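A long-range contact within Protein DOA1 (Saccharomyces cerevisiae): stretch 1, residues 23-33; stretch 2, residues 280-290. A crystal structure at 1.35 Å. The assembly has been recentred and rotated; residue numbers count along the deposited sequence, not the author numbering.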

# COMPACT_ATOMS: atom_id res chain seq x y z
N ASP A 23 -1.02 7.50 -0.65
CA ASP A 23 -0.68 6.36 0.18
C ASP A 23 -0.86 6.71 1.65
O ASP A 23 -0.59 7.84 2.08
CB ASP A 23 0.73 5.87 -0.11
CG ASP A 23 0.90 4.35 0.12
OD1 ASP A 23 -0.10 3.65 0.39
OD2 ASP A 23 2.04 3.85 -0.01
N VAL A 24 -1.37 5.73 2.41
CA VAL A 24 -1.62 5.83 3.84
C VAL A 24 -1.06 4.61 4.56
O VAL A 24 -1.02 3.50 4.01
CB VAL A 24 -3.13 6.00 4.15
CG1 VAL A 24 -3.66 7.25 3.45
CG2 VAL A 24 -3.92 4.79 3.69
N VAL A 25 -0.68 4.79 5.83
CA VAL A 25 -0.16 3.70 6.62
C VAL A 25 -0.58 3.88 8.07
O VAL A 25 -0.58 4.99 8.61
CB VAL A 25 1.40 3.58 6.47
CG1 VAL A 25 2.14 4.81 7.01
CG2 VAL A 25 1.93 2.32 7.12
N ALA A 26 -0.92 2.76 8.72
CA ALA A 26 -1.11 2.72 10.15
C ALA A 26 0.25 2.72 10.85
O ALA A 26 1.17 1.96 10.49
CB ALA A 26 -1.87 1.47 10.53
N VAL A 27 0.37 3.56 11.86
CA VAL A 27 1.55 3.55 12.69
C VAL A 27 1.19 2.78 13.97
O VAL A 27 1.87 1.83 14.36
CB VAL A 27 2.00 4.96 12.99
CG1 VAL A 27 3.05 4.97 14.09
CG2 VAL A 27 2.53 5.61 11.70
N ASP A 28 0.13 3.23 14.63
CA ASP A 28 -0.50 2.45 15.70
C ASP A 28 -1.97 2.83 15.76
O ASP A 28 -2.44 3.58 14.91
CB ASP A 28 0.23 2.57 17.03
CG ASP A 28 0.24 3.98 17.59
OD1 ASP A 28 -0.77 4.70 17.52
OD2 ASP A 28 1.28 4.36 18.17
N ASP A 29 -2.72 2.33 16.74
CA ASP A 29 -4.15 2.61 16.77
C ASP A 29 -4.48 4.09 17.02
O ASP A 29 -5.62 4.51 16.88
CB ASP A 29 -4.82 1.79 17.85
CG ASP A 29 -4.82 0.32 17.57
OD1 ASP A 29 -4.53 -0.14 16.43
OD2 ASP A 29 -5.11 -0.42 18.52
N SER A 30 -3.48 4.88 17.40
CA SER A 30 -3.67 6.31 17.62
C SER A 30 -2.86 7.19 16.66
O SER A 30 -2.82 8.41 16.83
CB SER A 30 -3.31 6.71 19.06
OG SER A 30 -1.90 6.59 19.31
N LYS A 31 -2.24 6.59 15.66
CA LYS A 31 -1.40 7.36 14.77
C LYS A 31 -1.46 6.76 13.37
O LYS A 31 -1.24 5.56 13.19
CB LYS A 31 0.07 7.31 15.22
CG LYS A 31 0.39 8.08 16.49
CD LYS A 31 1.91 8.15 16.77
CE LYS A 31 2.23 9.07 17.95
NZ LYS A 31 1.50 8.70 19.17
N VAL A 32 -1.69 7.62 12.38
CA VAL A 32 -1.64 7.21 11.00
C VAL A 32 -0.84 8.25 10.21
O VAL A 32 -0.72 9.42 10.61
CB VAL A 32 -3.03 7.00 10.38
CG1 VAL A 32 -3.87 6.02 11.22
CG2 VAL A 32 -3.77 8.30 10.18
N ALA A 33 -0.32 7.83 9.07
CA ALA A 33 0.47 8.71 8.22
C ALA A 33 0.00 8.65 6.78
O ALA A 33 -0.54 7.65 6.31
CB ALA A 33 1.94 8.40 8.33
N ILE A 280 -10.11 0.93 9.20
CA ILE A 280 -9.61 1.07 7.84
C ILE A 280 -9.25 2.52 7.56
O ILE A 280 -10.06 3.42 7.81
CB ILE A 280 -10.62 0.56 6.79
CG1 ILE A 280 -10.84 -0.95 6.96
CG2 ILE A 280 -10.11 0.86 5.41
CD1 ILE A 280 -12.01 -1.50 6.17
N ILE A 281 -8.04 2.75 7.08
CA ILE A 281 -7.56 4.08 6.68
C ILE A 281 -7.63 4.15 5.16
O ILE A 281 -7.27 3.20 4.47
CB ILE A 281 -6.10 4.30 7.09
CG1 ILE A 281 -5.86 3.87 8.54
CG2 ILE A 281 -5.72 5.75 6.86
CD1 ILE A 281 -4.40 3.59 8.89
N VAL A 282 -8.10 5.30 4.65
CA VAL A 282 -8.37 5.48 3.23
C VAL A 282 -7.79 6.82 2.74
O VAL A 282 -8.03 7.86 3.34
CB VAL A 282 -9.90 5.49 2.94
CG1 VAL A 282 -10.15 5.55 1.45
CG2 VAL A 282 -10.56 4.27 3.55
N GLY A 283 -7.02 6.76 1.66
CA GLY A 283 -6.52 7.96 1.01
C GLY A 283 -7.15 8.10 -0.37
O GLY A 283 -7.13 7.18 -1.17
N SER A 284 -7.66 9.30 -0.68
CA SER A 284 -8.43 9.50 -1.90
C SER A 284 -8.10 10.80 -2.64
O SER A 284 -7.36 11.69 -2.16
CB SER A 284 -9.92 9.38 -1.61
OG SER A 284 -10.30 10.13 -0.50
N SER A 285 -8.67 10.90 -3.84
CA SER A 285 -8.37 12.01 -4.72
C SER A 285 -9.00 13.35 -4.32
O SER A 285 -8.69 14.39 -4.90
CB SER A 285 -8.84 11.67 -6.13
OG SER A 285 -10.23 11.43 -6.15
N ASP A 286 -9.91 13.32 -3.34
CA ASP A 286 -10.48 14.55 -2.81
C ASP A 286 -9.55 15.18 -1.77
O ASP A 286 -9.93 16.12 -1.08
CB ASP A 286 -11.87 14.31 -2.23
CG ASP A 286 -11.89 13.24 -1.17
OD1 ASP A 286 -10.86 12.64 -0.88
OD2 ASP A 286 -12.98 12.99 -0.63
N ASN A 287 -8.37 14.60 -1.63
CA ASN A 287 -7.28 15.11 -0.78
C ASN A 287 -7.49 14.82 0.69
O ASN A 287 -6.80 15.36 1.55
CB ASN A 287 -7.04 16.61 -0.99
CG ASN A 287 -6.98 17.01 -2.47
OD1 ASN A 287 -6.75 16.20 -3.38
ND2 ASN A 287 -7.17 18.29 -2.70
N LEU A 288 -8.44 13.95 0.97
CA LEU A 288 -8.76 13.55 2.32
C LEU A 288 -8.17 12.18 2.68
O LEU A 288 -8.07 11.28 1.84
CB LEU A 288 -10.28 13.47 2.50
CG LEU A 288 -11.00 14.80 2.42
CD1 LEU A 288 -12.48 14.57 2.44
CD2 LEU A 288 -10.52 15.75 3.54
N VAL A 289 -7.87 12.05 3.96
CA VAL A 289 -7.71 10.76 4.61
C VAL A 289 -9.00 10.51 5.40
O VAL A 289 -9.55 11.43 6.03
CB VAL A 289 -6.48 10.78 5.55
CG1 VAL A 289 -6.40 9.49 6.29
CG2 VAL A 289 -5.18 11.06 4.77
N ARG A 290 -9.50 9.28 5.37
CA ARG A 290 -10.65 8.90 6.20
C ARG A 290 -10.32 7.66 7.00
O ARG A 290 -9.48 6.86 6.61
CB ARG A 290 -11.88 8.64 5.32
CG ARG A 290 -12.46 9.85 4.61
CD ARG A 290 -13.58 9.36 3.72
NE ARG A 290 -14.32 10.43 3.07
CZ ARG A 290 -13.95 11.04 1.94
NH1 ARG A 290 -12.79 10.76 1.35
NH2 ARG A 290 -14.75 11.96 1.40

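What holds the two stretches together? Apolar packing alone: no hydrogen bond passes between them. Strand 23-26 runs nearly antiparallel to strand 280-284, at 163°, but the axes approach no closer than 6.3 Å. Each strand instead bonds to a partner in its own hairpin, Val25 pairing with Ala33 and Val282 with Arg290 through backbone N and O atoms, so the hairpins meet through side chains.

How does Ile281 come to touch so many residues? Its CA-to-CB bond points toward stretch 1, and with chi1 m (-47°) and chi2 t (160°) the side chain extends its CD1 to the other hairpin. There Ile281 CD1 lies 3.4 Å from Val32 CG1, a tight apolar contact, and 3.7 Å from Ala26 CB. Ile281 CD1 also lies 3.6 Å from Ala26 N, so it rests against backbone as well as side chain. Ile281 CG2 takes a different neighbour, packing 3.8 Å from Val24 CB.

Why does Val24 sit so close to the opposing backbone? Gly283 has no side chain, and in its m rotamer (chi1 -59°) Val24 places CG1 3.8 Å from Gly283 CA. A CB on Gly283 would point toward stretch 1 and fall 3.0 Å from Val24 CG1, a clash. The same methyl reaches Val289, with Val24 CG1 4.3 Å from Val289 CG2, a looser contact.

Which polar side chains brace the turns? Asp28 and Asp286, each within its own hairpin. Asp28, chi1 p (63°), places OD1 over the residues that follow, where it accepts from Ser30 N at 2.7 Å and Ser30 OG at 2.8 Å. Asp286, also p, accepts from Ser284 OG through OD1 at 2.6 Å, while its OD2 forms a salt bridge with Arg290 NH2 at 2.9 Å, tying the turn to the returning strand.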